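Local coordinates for protein cellulase (Uncultured bacterium, PDB 3WX5) that probably hydrolyses internal beta-1,4-glucosidic bonds of cellulose, as an endoglucanase of glycoside hydrolase family 12, at residues 122-127 with 214-219; 138-143 with 179-184; 152-157 with 170-175. One frame throughout, in Å; residues are numbered along the deposited sequence.

In the fold
All three contacts belong to the large mixed sheet of the family 12 beta-sandwich, with 138-143 and 179-184 in the middle. Contacts 1 and 2 are buried core pairs whose strands 117-127 and 140-149 are neighbours; contact 3 is partly buried, where a loop and the start of strand 157-164 meet strand 167-175, neighbour of strand 179-185. The centre of contact 2 lies about 9 Å from each of the others, and those two centres are about 17 Å apart. Contact 1, antiparallel with a bulge, has an apolar layer under helix 197-206; contact 2, regular and parallel, carries a buried carboxylate beside a tyrosine ring; contact 3 packs proline on indole, with two backbone bonds and a surface water.

Contact 1 (122-127 with 214-219); sequences YDLWFS and WYLHAV
Phe126 and Leu216 face each other across two antiparallel strands of the larger sheet of the beta-sandwich. Along the Phe126 side chain, CB sits 3.5 Å from Tyr215 O, and CD2 passes 3.8 Å from Leu216 CA. CE2 and CZ then run under the Leu216 methyl CD1, a CH-pi contact in which that carbon stands 4.0 Å from the centroid of the Phe126 ring, over its face but shifted to the rim. Leu216 CG, anti to the backbone N (chi1 173°), lies toward Leu124, and CD1 also reaches Leu124 CB; Leu124 CG meets Val219 CG2 at 4.2 Å. Ile201 of helix 197-206 packs on both Leu124 and Phe126.

A beta bulge shifts the register by one residue opposite Trp125. Trp125 N donates to Ala218 O (3.2 Å), while Trp125 O receives His217 N at 2.8 Å, nearly straight. Beyond it Ser127 N gives to Tyr215 O and Tyr215 N to Ser127 O. His217 turns its ring to Ser127, with a weak bond from NE2 to OG (3.3 Å); Ser127 OG has a firmer partner in Ser129 N. Ala218 N is buried without a partner, probably a price of the bulge; cohesion rests on backbone pairing plus an apolar layer.

Contact 2 (138-143 with 179-184); sequences GGAELM and NYIAYR
Asn179 O takes the N-H of Glu141 at 2.7 Å, nearly in line with its carbonyl bond, and also a CA-H...O contact from Ala140 CA at 3.0 Å. This bond belongs to a parallel strand pair in the larger sheet of the jelly-roll beta-sandwich, the fold of family 12 glycoside hydrolases. Four more backbone bonds zip the pair in regular alternation: Asn179 N to Gly139 O, Ile181 N to Glu141 O, Met143 N to Ile181 O and Tyr183 N to Met143 O. Strand 117-127 flanks the pair beside 140-143, and strand 167-175 flanks it beside 179-184.

On one face of the sheet Glu141 and Tyr180 lie side by side and point the same way. Glu141 CG is anti to the backbone N (chi1 171°) and the chain stays extended, which lays the carboxylate alongside the ring edge. OE1 lies in the ring plane, 3.5 Å from Tyr180 CD1, and the carboxylate stands almost perpendicular to the ring. The same OE1 accepts a hydrogen bond from Trp178 NE1, while OE2 comes close to Asp123 OD1. Met143 comes to the Tyr180 ring obliquely, in a Met-aromatic contact with SD 3.8 Å from CE1, and the Tyr180 hydroxyl is hydrogen-bonded to Gly155 N.

On the other face Leu142 meets the edge of Tyr183, whose hydroxyl bonds to Asp203 of helix 197-206. Ile181 CD1 reaches across to strand 140-143, 3.6 Å from Glu141 O and 4.1 Å from Ala140 CB.

Contact 3 (152-157 with 170-175); sequences VMPGGN and EVWFAD
Pro154 lies across one face of the Trp172 indole, the two side chains crossing at about a right angle. Its CG stands 3.7 Å from the centroid of the five-membered ring, almost on the ring normal, in a CH-pi contact, and CB comes as near as 3.5 Å to Trp172 CG. Trp172 CG is anti to its own carbonyl carbon (chi1 -67°), and chi2 of 72° turns the indole so that this face meets the proline.

The far end of the indole is met by Met153, whose chain bends at CG (chi2 -57°) to bring SD 4.1 Å from Trp172 CH2. This Met-aromatic approach is oblique to the ring. On the five-membered ring, the indole N-H points in the ring plane to the anti lone pair of Glu170 OE1, 3.0 Å from NE1, which, with the proline on the face, restrains the rotation of the indole.

The backbone closes the contact. Gly156, with positive phi, lays its CA against Phe173 O and against Ala174 CB, the latter at 3.6 Å. Beyond it, Asn157 and Phe173 form a hydrogen-bonded antiparallel pair: Asn157 N donates to Phe173 O, and Phe173 N to Asn157 O at 2.9 Å. One water donates to both Asn157 OD1 and Phe173 O, 2.7 Å from the latter.

The indole thus meets the loop by apolar contact, positioned from within its own strand by Glu170, while the directed bonds across are the two between Asn157 and Phe173. The water bridges at the exposed edge, whereas Gly155 O is buried without a polar partner.

Contact 1 (122-127 with 214-219)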
loop_
_atom_site.group_PDB
_atom_site.type_symbol
_atom_site.label_atom_id
_atom_site.label_comp_id
_atom_site.label_asym_id
_atom_site.label_seq_id
_atom_site.Cartn_x
_atom_site.Cartn_y
_atom_site.Cartn_z
ATOM N N TYR A 122 -0.178 -4.023 0.412
ATOM C CA TYR A 122 -0.962 -2.984 -0.278
ATOM C C TYR A 122 -1.525 -2.037 0.798
ATOM O O TYR A 122 -1.749 -2.449 1.938
ATOM C CB TYR A 122 -2.119 -3.648 -1.014
ATOM C CG TYR A 122 -1.733 -4.222 -2.357
ATOM C CD1 TYR A 122 -1.146 -5.484 -2.463
ATOM C CD2 TYR A 122 -1.882 -3.472 -3.505
ATOM C CE1 TYR A 122 -0.798 -5.999 -3.701
ATOM C CE2 TYR A 122 -1.561 -3.983 -4.740
ATOM C CZ TYR A 122 -0.984 -5.231 -4.829
ATOM O OH TYR A 122 -0.642 -5.754 -6.063
ATOM N N ASP A 123 -1.841 -0.813 0.397
ATOM C CA ASP A 123 -2.424 0.200 1.281
ATOM C C ASP A 123 -3.364 0.996 0.380
ATOM O O ASP A 123 -2.907 1.578 -0.605
ATOM C CB ASP A 123 -1.273 1.102 1.817
ATOM C CG ASP A 123 -1.645 1.819 3.100
ATOM O OD1 ASP A 123 -2.617 1.378 3.710
ATOM O OD2 ASP A 123 -0.942 2.770 3.536
ATOM N N LEU A 124 -4.680 0.879 0.600
ATOM C CA LEU A 124 -5.641 1.635 -0.213
ATOM C C LEU A 124 -6.338 2.654 0.678
ATOM O O LEU A 124 -6.746 2.329 1.800
ATOM C CB LEU A 124 -6.705 0.686 -0.801
ATOM C CG LEU A 124 -6.317 -0.173 -2.015
ATOM C CD1 LEU A 124 -5.241 -1.171 -1.663
ATOM C CD2 LEU A 124 -7.559 -0.916 -2.537
ATOM N N TRP A 125 -6.626 3.836 0.121
ATOM C CA TRP A 125 -7.083 4.951 0.940
ATOM C C TRP A 125 -8.446 5.396 0.406
ATOM O O TRP A 125 -8.624 5.549 -0.806
ATOM C CB TRP A 125 -6.082 6.132 0.886
ATOM C CG TRP A 125 -4.864 5.937 1.742
ATOM C CD1 TRP A 125 -3.589 5.660 1.320
ATOM C CD2 TRP A 125 -4.814 5.973 3.175
ATOM N NE1 TRP A 125 -2.752 5.559 2.407
ATOM C CE2 TRP A 125 -3.486 5.683 3.555
ATOM C CE3 TRP A 125 -5.758 6.244 4.169
ATOM C CZ2 TRP A 125 -3.061 5.728 4.895
ATOM C CZ3 TRP A 125 -5.346 6.233 5.508
ATOM C CH2 TRP A 125 -4.023 5.895 5.856
ATOM N N PHE A 126 -9.373 5.614 1.329
ATOM C CA PHE A 126 -10.754 6.002 1.014
ATOM C C PHE A 126 -11.186 7.207 1.851
ATOM O O PHE A 126 -10.795 7.351 3.010
ATOM C CB PHE A 126 -11.709 4.853 1.352
ATOM C CG PHE A 126 -11.329 3.541 0.718
ATOM C CD1 PHE A 126 -10.325 2.750 1.272
ATOM C CD2 PHE A 126 -12.042 3.050 -0.367
ATOM C CE1 PHE A 126 -9.948 1.545 0.653
ATOM C CE2 PHE A 126 -11.742 1.804 -0.913
ATOM C CZ PHE A 126 -10.714 1.035 -0.367
ATOM N N SER A 127 -12.108 8.009 1.312
ATOM C CA SER A 127 -12.782 8.952 2.186
ATOM C C SER A 127 -14.007 9.551 1.520
ATOM O O SER A 127 -14.193 9.386 0.310
ATOM C CB SER A 127 -11.833 10.078 2.580
ATOM O OG SER A 127 -11.945 11.135 1.649
ATOM N N TRP A 214 -18.128 6.257 -0.066
ATOM C CA TRP A 214 -16.788 6.849 0.039
ATOM C C TRP A 214 -16.038 6.649 -1.282
ATOM O O TRP A 214 -16.339 5.716 -2.019
ATOM C CB TRP A 214 -16.006 6.215 1.192
ATOM C CG TRP A 214 -16.521 6.613 2.556
ATOM C CD1 TRP A 214 -17.471 7.560 2.839
ATOM C CD2 TRP A 214 -16.167 6.010 3.813
ATOM N NE1 TRP A 214 -17.699 7.604 4.209
ATOM C CE2 TRP A 214 -16.913 6.664 4.821
ATOM C CE3 TRP A 214 -15.274 4.994 4.183
ATOM C CZ2 TRP A 214 -16.801 6.330 6.177
ATOM C CZ3 TRP A 214 -15.150 4.674 5.517
ATOM C CH2 TRP A 214 -15.884 5.358 6.505
ATOM N N TYR A 215 -15.090 7.537 -1.577
ATOM C CA TYR A 215 -14.224 7.401 -2.744
ATOM C C TYR A 215 -12.977 6.604 -2.400
ATOM O O TYR A 215 -12.350 6.880 -1.395
ATOM C CB TYR A 215 -13.766 8.778 -3.175
ATOM C CG TYR A 215 -14.922 9.577 -3.687
ATOM C CD1 TYR A 215 -15.374 9.406 -5.003
ATOM C CD2 TYR A 215 -15.646 10.395 -2.840
ATOM C CE1 TYR A 215 -16.481 10.106 -5.477
ATOM C CE2 TYR A 215 -16.764 11.087 -3.298
ATOM C CZ TYR A 215 -17.174 10.929 -4.614
ATOM O OH TYR A 215 -18.274 11.604 -5.068
ATOM N N LEU A 216 -12.582 5.714 -3.310
ATOM C CA LEU A 216 -11.216 5.201 -3.388
ATOM C C LEU A 216 -10.313 6.259 -3.991
ATOM O O LEU A 216 -10.578 6.738 -5.101
ATOM C CB LEU A 216 -11.190 3.936 -4.246
ATOM C CG LEU A 216 -9.802 3.357 -4.559
ATOM C CD1 LEU A 216 -9.045 2.993 -3.254
ATOM C CD2 LEU A 216 -9.950 2.127 -5.497
ATOM N N HIS A 217 -9.281 6.671 -3.246
ATOM C CA HIS A 217 -8.355 7.703 -3.746
ATOM C C HIS A 217 -7.074 7.158 -4.334
ATOM O O HIS A 217 -6.520 7.737 -5.273
ATOM C CB HIS A 217 -7.995 8.662 -2.606
ATOM C CG HIS A 217 -9.122 9.564 -2.232
ATOM N ND1 HIS A 217 -9.420 10.702 -2.959
ATOM C CD2 HIS A 217 -10.108 9.430 -1.315
ATOM C CE1 HIS A 217 -10.458 11.301 -2.406
ATOM N NE2 HIS A 217 -10.907 10.541 -1.420
ATOM N N ALA A 218 -6.564 6.070 -3.752
ATOM C CA ALA A 218 -5.219 5.620 -4.095
ATOM C C ALA A 218 -5.093 4.141 -3.874
ATOM O O ALA A 218 -5.566 3.639 -2.868
ATOM C CB ALA A 218 -4.181 6.347 -3.208
ATOM N N VAL A 219 -4.382 3.470 -4.779
ATOM C CA VAL A 219 -4.033 2.069 -4.599
ATOM C C VAL A 219 -2.504 2.028 -4.572
ATOM O O VAL A 219 -1.852 2.321 -5.606
ATOM C CB VAL A 219 -4.538 1.220 -5.802
ATOM C CG1 VAL A 219 -4.130 -0.265 -5.633
ATOM C CG2 VAL A 219 -6.064 1.339 -5.907
#

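Contact 2 (138-143 with 179-184)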
loop_
_atom_site.group_PDB
_atom_site.type_symbol
_atom_site.label_atom_id
_atom_site.label_comp_id
_atom_site.label_asym_id
_atom_site.label_seq_id
_atom_site.Cartn_x
_atom_site.Cartn_y
_atom_site.Cartn_z
ATOM N N GLY A 138 -12.082 10.366 8.667
ATOM C CA GLY A 138 -13.506 10.116 8.373
ATOM C C GLY A 138 -13.710 9.133 7.237
ATOM O O GLY A 138 -14.855 8.792 6.878
ATOM N N GLY A 139 -12.600 8.600 6.739
ATOM C CA GLY A 139 -12.630 7.526 5.737
ATOM C C GLY A 139 -12.009 6.238 6.235
ATOM O O GLY A 139 -12.385 5.757 7.290
ATOM N N ALA A 140 -11.210 5.587 5.384
ATOM C CA ALA A 140 -10.709 4.247 5.722
ATOM C C ALA A 140 -9.379 3.988 5.034
ATOM O O ALA A 140 -9.014 4.642 4.045
ATOM C CB ALA A 140 -11.718 3.156 5.321
ATOM N N GLU A 141 -8.650 3.032 5.599
ATOM C CA GLU A 141 -7.429 2.535 5.024
ATOM C C GLU A 141 -7.592 1.027 4.993
ATOM O O GLU A 141 -7.928 0.410 6.022
ATOM C CB GLU A 141 -6.236 2.891 5.927
ATOM C CG GLU A 141 -4.915 2.220 5.510
ATOM C CD GLU A 141 -3.774 2.510 6.487
ATOM O OE1 GLU A 141 -4.019 3.055 7.589
ATOM O OE2 GLU A 141 -2.615 2.212 6.141
ATOM N N LEU A 142 -7.350 0.446 3.821
ATOM C CA LEU A 142 -7.445 -0.997 3.659
ATOM C C LEU A 142 -6.087 -1.545 3.252
ATOM O O LEU A 142 -5.527 -1.156 2.228
ATOM C CB LEU A 142 -8.522 -1.356 2.631
ATOM C CG LEU A 142 -8.890 -2.835 2.475
ATOM C CD1 LEU A 142 -10.292 -2.996 1.809
ATOM C CD2 LEU A 142 -7.833 -3.571 1.670
ATOM N N MET A 143 -5.516 -2.368 4.116
ATOM C CA MET A 143 -4.220 -2.970 3.846
ATOM C C MET A 143 -4.381 -4.448 3.467
ATOM O O MET A 143 -5.257 -5.141 3.988
ATOM C CB MET A 143 -3.302 -2.881 5.074
ATOM C CG MET A 143 -3.101 -1.482 5.651
ATOM S SD MET A 143 -1.493 -1.370 6.525
ATOM C CE MET A 143 -0.296 -1.250 5.163
ATOM N N ASN A 179 -11.175 4.445 9.497
ATOM C CA ASN A 179 -11.311 3.027 9.790
ATOM C C ASN A 179 -10.137 2.309 9.152
ATOM O O ASN A 179 -9.878 2.464 7.958
ATOM C CB ASN A 179 -12.608 2.458 9.188
ATOM C CG ASN A 179 -13.870 2.866 9.945
ATOM O OD1 ASN A 179 -14.995 2.672 9.439
ATOM N ND2 ASN A 179 -13.713 3.347 11.182
ATOM N N TYR A 180 -9.460 1.470 9.936
ATOM C CA TYR A 180 -8.308 0.713 9.450
ATOM C C TYR A 180 -8.712 -0.740 9.327
ATOM O O TYR A 180 -9.179 -1.340 10.302
ATOM C CB TYR A 180 -7.175 0.825 10.458
ATOM C CG TYR A 180 -6.001 -0.119 10.252
ATOM C CD1 TYR A 180 -4.869 0.299 9.561
ATOM C CD2 TYR A 180 -5.944 -1.337 10.928
ATOM C CE1 TYR A 180 -3.734 -0.531 9.422
ATOM C CE2 TYR A 180 -4.799 -2.200 10.806
ATOM C CZ TYR A 180 -3.700 -1.767 10.075
ATOM O OH TYR A 180 -2.547 -2.531 10.042
ATOM N N ILE A 181 -8.606 -1.291 8.126
ATOM C CA ILE A 181 -8.886 -2.709 7.923
ATOM C C ILE A 181 -7.665 -3.371 7.308
ATOM O O ILE A 181 -7.133 -2.891 6.313
ATOM C CB ILE A 181 -10.083 -2.965 6.959
ATOM C CG1 ILE A 181 -11.252 -1.992 7.231
ATOM C CG2 ILE A 181 -10.569 -4.405 7.154
ATOM C CD1 ILE A 181 -11.289 -0.777 6.282
ATOM N N ALA A 182 -7.160 -4.428 7.942
ATOM C CA ALA A 182 -5.993 -5.109 7.364
ATOM C C ALA A 182 -6.336 -6.566 7.086
ATOM O O ALA A 182 -6.882 -7.267 7.957
ATOM C CB ALA A 182 -4.816 -5.018 8.303
ATOM N N TYR A 183 -5.960 -7.038 5.903
ATOM C CA TYR A 183 -6.114 -8.458 5.583
ATOM C C TYR A 183 -4.729 -9.056 5.560
ATOM O O TYR A 183 -3.940 -8.725 4.693
ATOM C CB TYR A 183 -6.780 -8.647 4.210
ATOM C CG TYR A 183 -8.207 -8.116 4.195
ATOM C CD1 TYR A 183 -8.460 -6.760 3.968
ATOM C CD2 TYR A 183 -9.290 -8.956 4.490
ATOM C CE1 TYR A 183 -9.774 -6.251 4.002
ATOM C CE2 TYR A 183 -10.612 -8.461 4.505
ATOM C CZ TYR A 183 -10.838 -7.111 4.256
ATOM O OH TYR A 183 -12.107 -6.574 4.385
ATOM N N ARG A 184 -4.445 -9.961 6.491
ATOM C CA ARG A 184 -3.123 -10.562 6.545
ATOM C C ARG A 184 -3.231 -11.970 5.978
ATOM O O ARG A 184 -3.921 -12.813 6.559
ATOM C CB ARG A 184 -2.627 -10.624 8.002
ATOM C CG ARG A 184 -1.180 -11.103 8.115
ATOM C CD ARG A 184 -0.745 -11.336 9.580
ATOM N NE ARG A 184 0.704 -11.202 9.650
ATOM C CZ ARG A 184 1.368 -10.725 10.703
ATOM N NH1 ARG A 184 0.714 -10.451 11.835
ATOM N NH2 ARG A 184 2.683 -10.521 10.617
#

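Contact 3 (152-157 with 170-175)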
loop_
_atom_site.group_PDB
_atom_site.type_symbol
_atom_site.label_atom_id
_atom_site.label_comp_id
_atom_site.label_asym_id
_atom_site.label_seq_id
_atom_site.Cartn_x
_atom_site.Cartn_y
_atom_site.Cartn_z
ATOM N N VAL A 152 5.620 -8.621 13.449
ATOM C CA VAL A 152 4.901 -7.358 13.381
ATOM C C VAL A 152 3.400 -7.649 13.257
ATOM O O VAL A 152 3.036 -8.701 12.745
ATOM C CB VAL A 152 5.415 -6.508 12.188
ATOM C CG1 VAL A 152 6.853 -6.045 12.452
ATOM C CG2 VAL A 152 5.334 -7.308 10.873
ATOM N N MET A 153 2.545 -6.776 13.799
ATOM C CA MET A 153 1.095 -7.054 13.913
ATOM C C MET A 153 0.356 -5.884 13.245
ATOM O O MET A 153 0.799 -4.753 13.343
ATOM C CB MET A 153 0.668 -7.100 15.392
ATOM C CG MET A 153 1.002 -8.411 16.112
ATOM S SD MET A 153 0.268 -9.848 15.282
ATOM C CE MET A 153 1.535 -11.104 15.549
ATOM N N PRO A 154 -0.788 -6.159 12.595
ATOM C CA PRO A 154 -1.708 -5.094 12.183
ATOM C C PRO A 154 -2.221 -4.302 13.382
ATOM O O PRO A 154 -2.211 -4.806 14.528
ATOM C CB PRO A 154 -2.860 -5.883 11.553
ATOM C CG PRO A 154 -2.193 -7.085 10.989
ATOM C CD PRO A 154 -1.244 -7.466 12.100
ATOM N N GLY A 155 -2.634 -3.066 13.125
ATOM C CA GLY A 155 -3.387 -2.276 14.113
ATOM C C GLY A 155 -4.678 -2.946 14.533
ATOM O O GLY A 155 -5.215 -3.796 13.819
ATOM N N GLY A 156 -5.190 -2.560 15.694
ATOM C CA GLY A 156 -6.555 -2.948 16.072
ATOM C C GLY A 156 -6.642 -4.367 16.600
ATOM O O GLY A 156 -5.717 -4.852 17.253
ATOM N N ASN A 157 -7.746 -5.041 16.281
ATOM C CA ASN A 157 -8.042 -6.361 16.814
ATOM C C ASN A 157 -8.372 -7.293 15.658
ATOM O O ASN A 157 -8.991 -6.880 14.667
ATOM C CB ASN A 157 -9.276 -6.317 17.717
ATOM C CG ASN A 157 -9.106 -5.391 18.884
ATOM O OD1 ASN A 157 -9.843 -4.410 19.020
ATOM N ND2 ASN A 157 -8.192 -5.738 19.778
ATOM N N GLU A 170 -6.610 -13.313 7.552
ATOM C CA GLU A 170 -7.048 -12.711 8.816
ATOM C C GLU A 170 -7.591 -11.325 8.586
ATOM O O GLU A 170 -6.966 -10.546 7.872
ATOM C CB GLU A 170 -5.841 -12.581 9.755
ATOM C CG GLU A 170 -5.088 -13.909 9.980
ATOM C CD GLU A 170 -3.842 -13.731 10.811
ATOM O OE1 GLU A 170 -3.631 -12.620 11.320
ATOM O OE2 GLU A 170 -3.039 -14.683 10.921
ATOM N N VAL A 171 -8.713 -10.984 9.233
ATOM C CA VAL A 171 -9.250 -9.632 9.121
ATOM C C VAL A 171 -9.009 -8.891 10.435
ATOM O O VAL A 171 -9.336 -9.416 11.511
ATOM C CB VAL A 171 -10.768 -9.646 8.792
ATOM C CG1 VAL A 171 -11.257 -8.259 8.490
ATOM C CG2 VAL A 171 -11.058 -10.576 7.581
ATOM N N TRP A 172 -8.317 -7.751 10.351
ATOM C CA TRP A 172 -8.020 -6.894 11.525
ATOM C C TRP A 172 -8.696 -5.562 11.355
ATOM O O TRP A 172 -8.766 -5.057 10.227
ATOM C CB TRP A 172 -6.514 -6.646 11.620
ATOM C CG TRP A 172 -5.744 -7.889 11.929
ATOM C CD1 TRP A 172 -5.506 -8.959 11.095
ATOM C CD2 TRP A 172 -5.163 -8.214 13.181
ATOM N NE1 TRP A 172 -4.796 -9.941 11.773
ATOM C CE2 TRP A 172 -4.559 -9.490 13.052
ATOM C CE3 TRP A 172 -5.014 -7.504 14.390
ATOM C CZ2 TRP A 172 -3.851 -10.089 14.105
ATOM C CZ3 TRP A 172 -4.351 -8.112 15.440
ATOM C CH2 TRP A 172 -3.761 -9.388 15.290
ATOM N N PHE A 173 -9.206 -4.989 12.450
ATOM C CA PHE A 173 -9.953 -3.734 12.358
ATOM C C PHE A 173 -9.522 -2.793 13.484
ATOM O O PHE A 173 -9.453 -3.216 14.638
ATOM C CB PHE A 173 -11.470 -3.987 12.480
ATOM C CG PHE A 173 -12.293 -2.720 12.509
ATOM C CD1 PHE A 173 -12.266 -1.848 11.435
ATOM C CD2 PHE A 173 -12.965 -2.337 13.662
ATOM C CE1 PHE A 173 -12.971 -0.656 11.461
ATOM C CE2 PHE A 173 -13.676 -1.150 13.700
ATOM C CZ PHE A 173 -13.653 -0.297 12.600
ATOM N N ALA A 174 -9.234 -1.530 13.161
ATOM C CA ALA A 174 -9.142 -0.514 14.208
ATOM C C ALA A 174 -10.044 0.656 13.889
ATOM O O ALA A 174 -10.007 1.192 12.784
ATOM C CB ALA A 174 -7.689 -0.008 14.361
ATOM N N ASP A 175 -10.625 1.215 14.940
ATOM C CA ASP A 175 -11.442 2.403 14.807
ATOM C C ASP A 175 -10.627 3.643 15.233
ATOM O O ASP A 175 -10.575 3.997 16.416
ATOM C CB ASP A 175 -12.703 2.217 15.664
ATOM C CG ASP A 175 -13.618 3.410 15.604
ATOM O OD1 ASP A 175 -13.402 4.293 14.744
ATOM O OD2 ASP A 175 -14.544 3.461 16.434
HETATM O O HOH W 1 -11.266 -3.390 16.658
#